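Local coordinates for peptidyl-prolyl cis-trans isomerase (Hirschia baltica, PDB 5EX2), which probably catalyses the cis-trans isomerisation of peptide bonds preceding proline, as a periplasmic folding helper of the cyclophilin family, at residues Y36-A44 against F123-T131. Sequence-based numbering, arbitrary orientation.
Sequences YIELAPEIA and FYNGFPIET
The hydroxyl of Y124 donates to the carboxylate of E42, OH to OE1 2.7 Å, meeting that oxygen on its syn side and 19° out of the carboxylate plane. The acid sits at the ring edge, its plane turned 64° from the ring; CG of Y124 lies anti to the backbone N (chi1 171°), which brings the hydroxyl to E42 in the loop after strand 33-39. Cutting Y124 back to an alanine removes the hydroxyl and would probably leave the carboxylate of E42 without this donor and freer to turn. Deeper in, the F127 ring is sandwiched: CB of A40 lies over one face in a CH-pi contact, 3.8 Å from the ring centroid, while a water covers the opposite face. That water donates to E38 OE1 and to N125 O, each at 2.8 Å; the other carboxylate oxygen of E38 forms a salt bridge with R18. Beyond F127, I43 and I129 meet tip to tip, CD1 to CD1 3.7 Å. Y124 to F127 form a type I' turn, closed by F127 N to Y124 O at 2.8 Å, the tight two-residue connection of a beta-hairpin, here packed against the end of strand 33-39 and the following loop, at the edge of the eight-stranded antiparallel cyclophilin barrel.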
loop_
_atom_site.group_PDB
_atom_site.type_symbol
_atom_site.label_atom_id
_atom_site.label_comp_id
_atom_site.label_asym_id
_atom_site.label_seq_id
_atom_site.Cartn_x
_atom_site.Cartn_y
_atom_site.Cartn_z
ATOM N N TYR A 36 -1.859 2.904 9.310
ATOM C CA TYR A 36 -2.499 1.621 9.080
ATOM C C TYR A 36 -2.251 1.221 7.638
ATOM O O TYR A 36 -2.646 1.945 6.729
ATOM C CB TYR A 36 -4.006 1.694 9.363
ATOM C CG TYR A 36 -4.351 1.971 10.811
ATOM C CD1 TYR A 36 -4.326 0.966 11.749
ATOM C CD2 TYR A 36 -4.724 3.242 11.220
ATOM C CE1 TYR A 36 -4.650 1.223 13.067
ATOM C CE2 TYR A 36 -5.055 3.503 12.527
ATOM C CZ TYR A 36 -5.007 2.494 13.436
ATOM O OH TYR A 36 -5.347 2.776 14.741
ATOM N N ILE A 37 -1.613 0.074 7.438
ATOM C CA ILE A 37 -1.249 -0.376 6.101
ATOM C C ILE A 37 -2.048 -1.624 5.747
ATOM O O ILE A 37 -2.080 -2.587 6.524
ATOM C CB ILE A 37 0.252 -0.688 6.017
ATOM C CG1 ILE A 37 1.049 0.589 6.248
ATOM C CG2 ILE A 37 0.603 -1.304 4.656
ATOM C CD1 ILE A 37 2.523 0.362 6.494
ATOM N N GLU A 38 -2.696 -1.614 4.587
ATOM C CA GLU A 38 -3.287 -2.830 4.046
ATOM C C GLU A 38 -2.286 -3.501 3.114
ATOM O O GLU A 38 -1.789 -2.898 2.167
ATOM C CB GLU A 38 -4.614 -2.584 3.300
ATOM C CG GLU A 38 -5.280 -3.914 2.963
ATOM C CD GLU A 38 -6.576 -3.820 2.185
ATOM O OE1 GLU A 38 -6.976 -2.718 1.765
ATOM O OE2 GLU A 38 -7.189 -4.891 1.996
ATOM N N LEU A 39 -2.026 -4.769 3.386
ATOM C CA LEU A 39 -1.187 -5.599 2.541
ATOM C C LEU A 39 -1.945 -6.024 1.290
ATOM O O LEU A 39 -3.166 -6.224 1.327
ATOM C CB LEU A 39 -0.744 -6.840 3.293
ATOM C CG LEU A 39 -0.056 -6.557 4.616
ATOM C CD1 LEU A 39 0.198 -7.854 5.382
ATOM C CD2 LEU A 39 1.243 -5.784 4.375
ATOM N N ALA A 40 -1.219 -6.204 0.190
ATOM C CA ALA A 40 -1.802 -6.560 -1.094
ATOM C C ALA A 40 -1.247 -7.889 -1.610
ATOM O O ALA A 40 -0.345 -7.899 -2.457
ATOM C CB ALA A 40 -1.533 -5.459 -2.099
ATOM N N PRO A 41 -1.780 -9.013 -1.114
ATOM C CA PRO A 41 -1.182 -10.310 -1.449
ATOM C C PRO A 41 -1.273 -10.666 -2.925
ATOM O O PRO A 41 -0.420 -11.402 -3.423
ATOM C CB PRO A 41 -1.997 -11.315 -0.629
ATOM C CG PRO A 41 -2.778 -10.546 0.340
ATOM C CD PRO A 41 -2.830 -9.120 -0.085
ATOM N N GLU A 42 -2.274 -10.150 -3.623
ATOM C CA GLU A 42 -2.434 -10.481 -5.025
ATOM C C GLU A 42 -1.405 -9.725 -5.880
ATOM O O GLU A 42 -1.124 -10.118 -7.012
ATOM C CB GLU A 42 -3.871 -10.168 -5.463
ATOM C CG GLU A 42 -4.903 -10.998 -4.685
ATOM C CD GLU A 42 -6.342 -10.749 -5.107
ATOM O OE1 GLU A 42 -6.954 -9.793 -4.581
ATOM O OE2 GLU A 42 -6.868 -11.516 -5.940
ATOM N N ILE A 43 -0.803 -8.684 -5.319
ATOM C CA ILE A 43 0.135 -7.837 -6.041
ATOM C C ILE A 43 1.585 -8.270 -5.791
ATOM O O ILE A 43 2.402 -8.320 -6.714
ATOM C CB ILE A 43 -0.072 -6.360 -5.655
ATOM C CG1 ILE A 43 -1.474 -5.914 -6.088
ATOM C CG2 ILE A 43 1.014 -5.483 -6.265
ATOM C CD1 ILE A 43 -1.861 -4.525 -5.636
ATOM N N ALA A 44 1.896 -8.599 -4.543
ATOM C CA ALA A 44 3.249 -8.995 -4.173
ATOM C C ALA A 44 3.197 -10.053 -3.074
ATOM O O ALA A 44 3.472 -9.766 -1.918
ATOM C CB ALA A 44 4.042 -7.787 -3.732
ATOM N N PHE A 123 -8.319 1.055 -10.502
ATOM C CA PHE A 123 -8.304 0.614 -9.112
ATOM C C PHE A 123 -8.790 -0.810 -8.977
ATOM O O PHE A 123 -9.721 -1.238 -9.672
ATOM C CB PHE A 123 -9.186 1.506 -8.249
ATOM C CG PHE A 123 -8.756 2.953 -8.186
ATOM C CD1 PHE A 123 -7.839 3.385 -7.245
ATOM C CD2 PHE A 123 -9.300 3.880 -9.058
ATOM C CE1 PHE A 123 -7.467 4.728 -7.175
ATOM C CE2 PHE A 123 -8.933 5.223 -8.993
ATOM C CZ PHE A 123 -8.023 5.641 -8.049
ATOM N N TYR A 124 -8.196 -1.521 -8.030
ATOM C CA TYR A 124 -8.679 -2.824 -7.629
ATOM C C TYR A 124 -8.557 -2.915 -6.125
ATOM O O TYR A 124 -7.454 -2.771 -5.588
ATOM C CB TYR A 124 -7.891 -3.954 -8.276
ATOM C CG TYR A 124 -8.229 -5.309 -7.702
ATOM C CD1 TYR A 124 -9.427 -5.934 -7.991
ATOM C CD2 TYR A 124 -7.350 -5.952 -6.858
ATOM C CE1 TYR A 124 -9.733 -7.170 -7.451
ATOM C CE2 TYR A 124 -7.642 -7.185 -6.309
ATOM C CZ TYR A 124 -8.830 -7.789 -6.606
ATOM O OH TYR A 124 -9.125 -9.022 -6.056
ATOM N N ASN A 125 -9.669 -3.144 -5.442
ATOM C CA ASN A 125 -9.667 -3.275 -3.985
ATOM C C ASN A 125 -9.013 -2.093 -3.307
ATOM O O ASN A 125 -8.387 -2.226 -2.254
ATOM C CB ASN A 125 -8.968 -4.573 -3.586
ATOM C CG ASN A 125 -9.917 -5.735 -3.536
ATOM O OD1 ASN A 125 -11.060 -5.632 -3.967
ATOM N ND2 ASN A 125 -9.452 -6.850 -2.996
ATOM N N GLY A 126 -9.177 -0.922 -3.900
ATOM C CA GLY A 126 -8.654 0.301 -3.325
ATOM C C GLY A 126 -7.185 0.536 -3.607
ATOM O O GLY A 126 -6.631 1.555 -3.181
ATOM N N PHE A 127 -6.539 -0.404 -4.291
ATOM C CA PHE A 127 -5.148 -0.237 -4.684
ATOM C C PHE A 127 -5.087 0.365 -6.072
ATOM O O PHE A 127 -5.865 -0.023 -6.954
ATOM C CB PHE A 127 -4.399 -1.567 -4.676
ATOM C CG PHE A 127 -4.374 -2.248 -3.320
ATOM C CD1 PHE A 127 -3.511 -1.814 -2.327
ATOM C CD2 PHE A 127 -5.213 -3.316 -3.025
ATOM C CE1 PHE A 127 -3.474 -2.425 -1.080
ATOM C CE2 PHE A 127 -5.170 -3.921 -1.763
ATOM C CZ PHE A 127 -4.301 -3.476 -0.812
ATOM N N PRO A 128 -4.156 1.301 -6.295
ATOM C CA PRO A 128 -3.964 1.809 -7.645
ATOM C C PRO A 128 -3.236 0.752 -8.456
ATOM O O PRO A 128 -2.319 0.094 -7.956
ATOM C CB PRO A 128 -3.123 3.058 -7.425
ATOM C CG PRO A 128 -2.299 2.723 -6.206
ATOM C CD PRO A 128 -3.186 1.874 -5.346
ATOM N N ILE A 129 -3.624 0.602 -9.718
ATOM C CA ILE A 129 -3.064 -0.413 -10.588
ATOM C C ILE A 129 -2.793 0.219 -11.941
ATOM O O ILE A 129 -3.592 1.023 -12.408
ATOM C CB ILE A 129 -4.013 -1.616 -10.769
ATOM C CG1 ILE A 129 -4.412 -2.223 -9.420
ATOM C CG2 ILE A 129 -3.390 -2.665 -11.692
ATOM C CD1 ILE A 129 -3.296 -2.946 -8.714
ATOM N N GLU A 130 -1.644 -0.097 -12.528
ATOM C CA GLU A 130 -1.353 0.236 -13.918
ATOM C C GLU A 130 -1.145 -1.070 -14.660
ATOM O O GLU A 130 -0.657 -2.051 -14.112
ATOM C CB GLU A 130 -0.121 1.147 -14.042
ATOM C CG GLU A 130 0.147 1.585 -15.455
ATOM C CD GLU A 130 1.183 2.672 -15.558
ATOM O OE1 GLU A 130 1.977 2.862 -14.611
ATOM O OE2 GLU A 130 1.196 3.338 -16.599
ATOM N N THR A 131 -1.537 -1.097 -15.926
ATOM C CA THR A 131 -1.561 -2.353 -16.631
ATOM C C THR A 131 -1.310 -2.196 -18.103
ATOM O O THR A 131 -1.642 -1.178 -18.682
ATOM C CB THR A 131 -2.916 -3.042 -16.427
ATOM O OG1 THR A 131 -2.893 -4.371 -16.946
ATOM C CG2 THR A 131 -4.075 -2.247 -17.031
HETATM O O HOH W 1 -6.795 -0.852 -0.366
#